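Long-range contact in D,D-dipeptidase/D,D-carboxypeptidase (Enterococcus faecalis, PDB 4MUQ), which probably hydrolyses D-Ala-D-Ala and trims the terminal D-Ala from cell-wall precursors as a zinc-dependent D,D-peptidase of vancomycin resistance: residues A211-T225 against G239-R251. Sequence-based numbering, arbitrary orientation.
Sequences AEIEIYYVPAKDDKT and GNNIDGFVVTIWR. With PE3 (3,6,9,12,15,18,21,24,27,30,33,36,39-tridecaoxahentetracontane-1,41-diol), chain I.
Y216 and V247 face each other as a hydrogen-bonded pair at the middle of two antiparallel strands, 213-219 and 244-250, the central pair of a four-stranded sheet remote from the zinc site. Paired backbone bonds at E214–I249, Y216–V247 and V218–F245 join the strands. Their middle is closely packed and buried. With chi1 at 62°, Y216 lies alongside V247, and its ring presents one face to V247 CB, 3.9 Å from the ring centroid, while I249 CG1 meets the ring edge. I227 and I229 of strand 224-230 cover this Y216–V247–I249 side. On the other side I215 CG2 touches V246 CG1 at 3.7 Å, under helix 187-194. Farther along, the W250 indole lies between I213 CD1, 3.5 Å from CZ3 on one face, and a polyethylene glycol carbon, C42, on the other.

Where strand 244-250 begins, the turn is held by polar groups. N240 OD1 accepts the backbone N-H groups of I242, D243 and G244, the first bond an Asx turn, the second extending it to an Asx motif, and its ND2 donates to D243 OD1. From the opposite face of that carboxylate the Y217 hydroxyl donates to the same oxygen, OH to OD1 2.7 Å, while OD2 pairs with K195. Close by, a water donates to both A220 O and D243 O.

Beyond W250 the contact is looser and more exposed, at A211, E212 and R251. R251, bent at chi2 (-59°), turns its guanidinium side-on to E214: OE1 lies in the guanidinium plane, 2.8 Å from NE and 2.6 Å from NH2.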
loop_
_atom_site.group_PDB
_atom_site.type_symbol
_atom_site.label_atom_id
_atom_site.label_comp_id
_atom_site.label_asym_id
_atom_site.label_seq_id
_atom_site.Cartn_x
_atom_site.Cartn_y
_atom_site.Cartn_z
ATOM N N ALA A 211 -4.807 -19.665 -11.353
ATOM C CA ALA A 211 -4.423 -19.193 -12.678
ATOM C C ALA A 211 -3.139 -18.357 -12.669
ATOM O O ALA A 211 -2.696 -17.870 -11.625
ATOM C CB ALA A 211 -5.563 -18.416 -13.310
ATOM N N GLU A 212 -2.546 -18.205 -13.848
ATOM C CA GLU A 212 -1.377 -17.357 -14.016
ATOM C C GLU A 212 -1.791 -15.898 -13.995
ATOM O O GLU A 212 -2.902 -15.550 -14.401
ATOM C CB GLU A 212 -0.686 -17.670 -15.343
ATOM C CG GLU A 212 -0.079 -19.055 -15.405
ATOM C CD GLU A 212 0.281 -19.462 -16.817
ATOM O OE1 GLU A 212 -0.523 -19.193 -17.735
ATOM O OE2 GLU A 212 1.365 -20.052 -17.007
ATOM N N ILE A 213 -0.890 -15.047 -13.521
ATOM C CA ILE A 213 -1.118 -13.614 -13.531
ATOM C C ILE A 213 0.036 -12.947 -14.264
ATOM O O ILE A 213 1.199 -13.258 -14.010
ATOM C CB ILE A 213 -1.201 -13.052 -12.098
ATOM C CG1 ILE A 213 -2.308 -13.770 -11.315
ATOM C CG2 ILE A 213 -1.396 -11.536 -12.118
ATOM C CD1 ILE A 213 -2.290 -13.469 -9.822
ATOM N N GLU A 214 -0.287 -12.052 -15.189
ATOM C CA GLU A 214 0.735 -11.275 -15.877
ATOM C C GLU A 214 0.667 -9.825 -15.446
ATOM O O GLU A 214 -0.419 -9.287 -15.206
ATOM C CB GLU A 214 0.574 -11.370 -17.390
ATOM C CG GLU A 214 0.938 -12.726 -17.956
ATOM C CD GLU A 214 0.975 -12.725 -19.468
ATOM O OE1 GLU A 214 -0.103 -12.621 -20.086
ATOM O OE2 GLU A 214 2.086 -12.823 -20.034
ATOM N N ILE A 215 1.833 -9.199 -15.333
ATOM C CA ILE A 215 1.936 -7.810 -14.898
ATOM C C ILE A 215 2.872 -7.066 -15.843
ATOM O O ILE A 215 3.917 -7.597 -16.243
ATOM C CB ILE A 215 2.512 -7.727 -13.487
ATOM C CG1 ILE A 215 1.645 -8.526 -12.519
ATOM C CG2 ILE A 215 2.575 -6.284 -13.010
ATOM C CD1 ILE A 215 2.267 -8.691 -11.165
ATOM N N TYR A 216 2.495 -5.848 -16.220
ATOM C CA TYR A 216 3.368 -5.039 -17.063
ATOM C C TYR A 216 3.167 -3.548 -16.842
ATOM O O TYR A 216 2.133 -3.106 -16.330
ATOM C CB TYR A 216 3.247 -5.414 -18.554
ATOM C CG TYR A 216 1.882 -5.222 -19.181
ATOM C CD1 TYR A 216 1.600 -4.092 -19.944
ATOM C CD2 TYR A 216 0.886 -6.177 -19.029
ATOM C CE1 TYR A 216 0.363 -3.920 -20.532
ATOM C CE2 TYR A 216 -0.356 -6.014 -19.613
ATOM C CZ TYR A 216 -0.611 -4.881 -20.363
ATOM O OH TYR A 216 -1.845 -4.711 -20.949
ATOM N N TYR A 217 4.184 -2.786 -17.226
ATOM C CA TYR A 217 4.186 -1.341 -17.089
ATOM C C TYR A 217 3.872 -0.686 -18.425
ATOM O O TYR A 217 4.302 -1.168 -19.473
ATOM C CB TYR A 217 5.561 -0.886 -16.599
ATOM C CG TYR A 217 5.768 0.609 -16.624
ATOM C CD1 TYR A 217 5.226 1.425 -15.635
ATOM C CD2 TYR A 217 6.517 1.203 -17.628
ATOM C CE1 TYR A 217 5.423 2.787 -15.659
ATOM C CE2 TYR A 217 6.715 2.565 -17.656
ATOM C CZ TYR A 217 6.164 3.352 -16.663
ATOM O OH TYR A 217 6.369 4.712 -16.697
ATOM N N VAL A 218 3.110 0.404 -18.375
ATOM C CA VAL A 218 2.791 1.209 -19.545
ATOM C C VAL A 218 3.105 2.663 -19.217
ATOM O O VAL A 218 2.496 3.238 -18.320
ATOM C CB VAL A 218 1.296 1.097 -19.916
ATOM C CG1 VAL A 218 0.977 1.970 -21.123
ATOM C CG2 VAL A 218 0.913 -0.348 -20.194
ATOM N N PRO A 219 4.070 3.268 -19.919
ATOM C CA PRO A 219 4.368 4.680 -19.644
ATOM C C PRO A 219 3.212 5.601 -20.047
ATOM O O PRO A 219 2.567 5.384 -21.075
ATOM C CB PRO A 219 5.581 4.954 -20.540
ATOM C CG PRO A 219 5.443 3.978 -21.675
ATOM C CD PRO A 219 4.873 2.737 -21.037
ATOM N N ALA A 220 2.957 6.633 -19.252
ATOM C CA ALA A 220 1.894 7.576 -19.575
ATOM C C ALA A 220 2.312 8.520 -20.689
ATOM O O ALA A 220 3.425 9.053 -20.687
ATOM C CB ALA A 220 1.491 8.370 -18.344
ATOM N N LYS A 221 1.417 8.720 -21.650
ATOM C CA LYS A 221 1.626 9.751 -22.652
ATOM C C LYS A 221 1.168 11.088 -22.082
ATOM O O LYS A 221 0.482 11.125 -21.062
ATOM C CB LYS A 221 0.884 9.408 -23.942
ATOM C CG LYS A 221 1.495 8.226 -24.685
ATOM C CD LYS A 221 0.823 7.990 -26.025
ATOM C CE LYS A 221 1.677 7.092 -26.907
ATOM N NZ LYS A 221 2.271 5.964 -26.131
ATOM N N ASP A 222 1.559 12.183 -22.726
ATOM C CA ASP A 222 1.217 13.514 -22.230
ATOM C C ASP A 222 -0.294 13.748 -22.138
ATOM O O ASP A 222 -0.759 14.552 -21.326
ATOM C CB ASP A 222 1.866 14.596 -23.096
ATOM C CG ASP A 222 3.372 14.668 -22.912
ATOM O OD1 ASP A 222 3.873 14.185 -21.871
ATOM O OD2 ASP A 222 4.052 15.218 -23.807
ATOM N N ASP A 223 -1.051 13.036 -22.965
ATOM C CA ASP A 223 -2.498 13.208 -23.031
ATOM C C ASP A 223 -3.240 11.918 -22.676
ATOM O O ASP A 223 -3.452 11.615 -21.501
ATOM C CB ASP A 223 -2.896 13.683 -24.430
ATOM C CG ASP A 223 -4.384 13.911 -24.566
ATOM O OD1 ASP A 223 -5.040 14.204 -23.543
ATOM O OD2 ASP A 223 -4.896 13.788 -25.699
ATOM N N LYS A 224 -3.638 11.168 -23.701
ATOM C CA LYS A 224 -4.326 9.898 -23.503
ATOM C C LYS A 224 -3.378 8.724 -23.699
ATOM O O LYS A 224 -2.643 8.661 -24.686
ATOM C CB LYS A 224 -5.511 9.768 -24.464
ATOM C CG LYS A 224 -6.771 10.484 -24.006
ATOM C CD LYS A 224 -7.749 10.669 -25.152
ATOM C CE LYS A 224 -8.982 11.434 -24.692
ATOM N NZ LYS A 224 -8.660 12.827 -24.258
ATOM N N THR A 225 -3.415 7.791 -22.758
ATOM C CA THR A 225 -2.620 6.578 -22.838
ATOM C C THR A 225 -3.551 5.447 -23.247
ATOM O O THR A 225 -4.645 5.309 -22.698
ATOM C CB THR A 225 -1.960 6.268 -21.480
ATOM O OG1 THR A 225 -1.070 7.338 -21.136
ATOM C CG2 THR A 225 -1.170 4.969 -21.532
ATOM N N GLY A 239 -2.202 3.603 -11.447
ATOM C CA GLY A 239 -1.077 4.499 -11.640
ATOM C C GLY A 239 0.041 4.155 -10.662
ATOM O O GLY A 239 -0.193 3.506 -9.614
ATOM N N ASN A 240 1.256 4.608 -10.958
ATOM C CA ASN A 240 2.347 4.447 -10.000
ATOM C C ASN A 240 2.689 5.734 -9.246
ATOM O O ASN A 240 3.628 5.765 -8.441
ATOM C CB ASN A 240 3.593 3.825 -10.634
ATOM C CG ASN A 240 4.255 4.720 -11.677
ATOM O OD1 ASN A 240 3.873 5.882 -11.885
ATOM N ND2 ASN A 240 5.265 4.172 -12.347
ATOM N N ASN A 241 1.914 6.780 -9.527
ATOM C CA ASN A 241 2.041 8.102 -8.900
ATOM C C ASN A 241 3.174 8.946 -9.468
ATOM O O ASN A 241 3.473 10.027 -8.957
ATOM C CB ASN A 241 2.178 8.015 -7.365
ATOM C CG ASN A 241 1.663 9.254 -6.672
ATOM O OD1 ASN A 241 0.661 9.844 -7.088
ATOM N ND2 ASN A 241 2.347 9.667 -5.599
ATOM N N ILE A 242 3.789 8.462 -10.545
ATOM C CA ILE A 242 4.980 9.120 -11.069
ATOM C C ILE A 242 4.921 9.348 -12.577
ATOM O O ILE A 242 4.996 10.480 -13.054
ATOM C CB ILE A 242 6.258 8.297 -10.766
ATOM C CG1 ILE A 242 6.344 7.926 -9.286
ATOM C CG2 ILE A 242 7.505 9.058 -11.213
ATOM C CD1 ILE A 242 7.516 7.001 -8.973
ATOM N N ASP A 243 4.782 8.266 -13.334
ATOM C CA ASP A 243 5.014 8.370 -14.761
ATOM C C ASP A 243 4.247 7.380 -15.611
ATOM O O ASP A 243 4.421 7.378 -16.816
ATOM C CB ASP A 243 6.522 8.256 -15.052
ATOM C CG ASP A 243 7.148 6.994 -14.450
ATOM O OD1 ASP A 243 6.451 5.963 -14.356
ATOM O OD2 ASP A 243 8.348 7.034 -14.088
ATOM N N GLY A 244 3.415 6.536 -15.020
ATOM C CA GLY A 244 2.736 5.534 -15.824
ATOM C C GLY A 244 1.833 4.602 -15.042
ATOM O O GLY A 244 1.429 4.882 -13.892
ATOM N N PHE A 245 1.529 3.475 -15.675
ATOM C CA PHE A 245 0.518 2.563 -15.189
ATOM C C PHE A 245 1.082 1.160 -15.040
ATOM O O PHE A 245 1.970 0.745 -15.799
ATOM C CB PHE A 245 -0.678 2.542 -16.149
ATOM C CG PHE A 245 -1.316 3.888 -16.365
ATOM C CD1 PHE A 245 -2.225 4.395 -15.438
ATOM C CD2 PHE A 245 -1.002 4.653 -17.478
ATOM C CE1 PHE A 245 -2.817 5.634 -15.633
ATOM C CE2 PHE A 245 -1.589 5.898 -17.677
ATOM C CZ PHE A 245 -2.501 6.389 -16.751
ATOM N N VAL A 246 0.553 0.431 -14.063
ATOM C CA VAL A 246 0.831 -0.985 -13.911
ATOM C C VAL A 246 -0.459 -1.758 -14.161
ATOM O O VAL A 246 -1.497 -1.483 -13.537
ATOM C CB VAL A 246 1.376 -1.302 -12.515
ATOM C CG1 VAL A 246 1.593 -2.803 -12.356
ATOM C CG2 VAL A 246 2.677 -0.560 -12.301
ATOM N N VAL A 247 -0.389 -2.716 -15.074
ATOM C CA VAL A 247 -1.540 -3.506 -15.482
ATOM C C VAL A 247 -1.377 -4.936 -14.976
ATOM O O VAL A 247 -0.321 -5.554 -15.176
ATOM C CB VAL A 247 -1.682 -3.522 -17.026
ATOM C CG1 VAL A 247 -2.895 -4.333 -17.446
ATOM C CG2 VAL A 247 -1.764 -2.092 -17.554
ATOM N N THR A 248 -2.424 -5.457 -14.336
ATOM C CA THR A 248 -2.424 -6.811 -13.797
ATOM C C THR A 248 -3.531 -7.603 -14.478
ATOM O O THR A 248 -4.700 -7.227 -14.413
ATOM C CB THR A 248 -2.644 -6.805 -12.257
ATOM O OG1 THR A 248 -1.636 -5.999 -11.637
ATOM C CG2 THR A 248 -2.559 -8.210 -11.695
ATOM N N ILE A 249 -3.156 -8.690 -15.148
ATOM C CA ILE A 249 -4.101 -9.499 -15.908
ATOM C C ILE A 249 -4.172 -10.896 -15.314
ATOM O O ILE A 249 -3.151 -11.561 -15.167
ATOM C CB ILE A 249 -3.656 -9.640 -17.378
ATOM C CG1 ILE A 249 -3.418 -8.271 -18.021
ATOM C CG2 ILE A 249 -4.667 -10.468 -18.166
ATOM C CD1 ILE A 249 -4.640 -7.408 -18.068
ATOM N N TRP A 250 -5.378 -11.336 -14.972
ATOM C CA TRP A 250 -5.582 -12.661 -14.420
ATOM C C TRP A 250 -6.030 -13.580 -15.558
ATOM O O TRP A 250 -7.070 -13.359 -16.188
ATOM C CB TRP A 250 -6.593 -12.609 -13.265
ATOM C CG TRP A 250 -6.188 -11.628 -12.169
ATOM C CD1 TRP A 250 -6.026 -10.270 -12.292
ATOM C CD2 TRP A 250 -5.901 -11.937 -10.797
ATOM N NE1 TRP A 250 -5.653 -9.723 -11.085
ATOM C CE2 TRP A 250 -5.572 -10.724 -10.152
ATOM C CE3 TRP A 250 -5.896 -13.122 -10.051
ATOM C CZ2 TRP A 250 -5.236 -10.665 -8.797
ATOM C CZ3 TRP A 250 -5.564 -13.062 -8.707
ATOM C CH2 TRP A 250 -5.238 -11.842 -8.094
ATOM N N ARG A 251 -5.212 -14.590 -15.840
ATOM C CA ARG A 251 -5.422 -15.467 -16.989
ATOM C C ARG A 251 -6.472 -16.538 -16.723
ATOM O O ARG A 251 -6.867 -16.759 -15.582
ATOM C CB ARG A 251 -4.101 -16.115 -17.406
ATOM C CG ARG A 251 -3.111 -15.139 -18.023
ATOM C CD ARG A 251 -3.716 -14.477 -19.249
ATOM N NE ARG A 251 -2.732 -13.718 -20.016
ATOM C CZ ARG A 251 -2.964 -13.222 -21.227
ATOM N NH1 ARG A 251 -4.144 -13.409 -21.800
ATOM N NH2 ARG A 251 -2.020 -12.543 -21.867
HETATM O O43 PE3 I . -10.090 -11.656 -8.908
HETATM C C42 PE3 I . -9.056 -10.907 -8.259
HETATM C C41 PE3 I . -9.479 -9.444 -8.081
HETATM O O40 PE3 I . -9.748 -8.815 -9.354
HETATM C C39 PE3 I . -10.134 -7.436 -9.141
HETATM C C38 PE3 I . -10.440 -6.689 -10.444
HETATM O O37 PE3 I . -11.525 -7.300 -11.165
HETATM O O HOH W 1 5.412 9.307 -18.641
#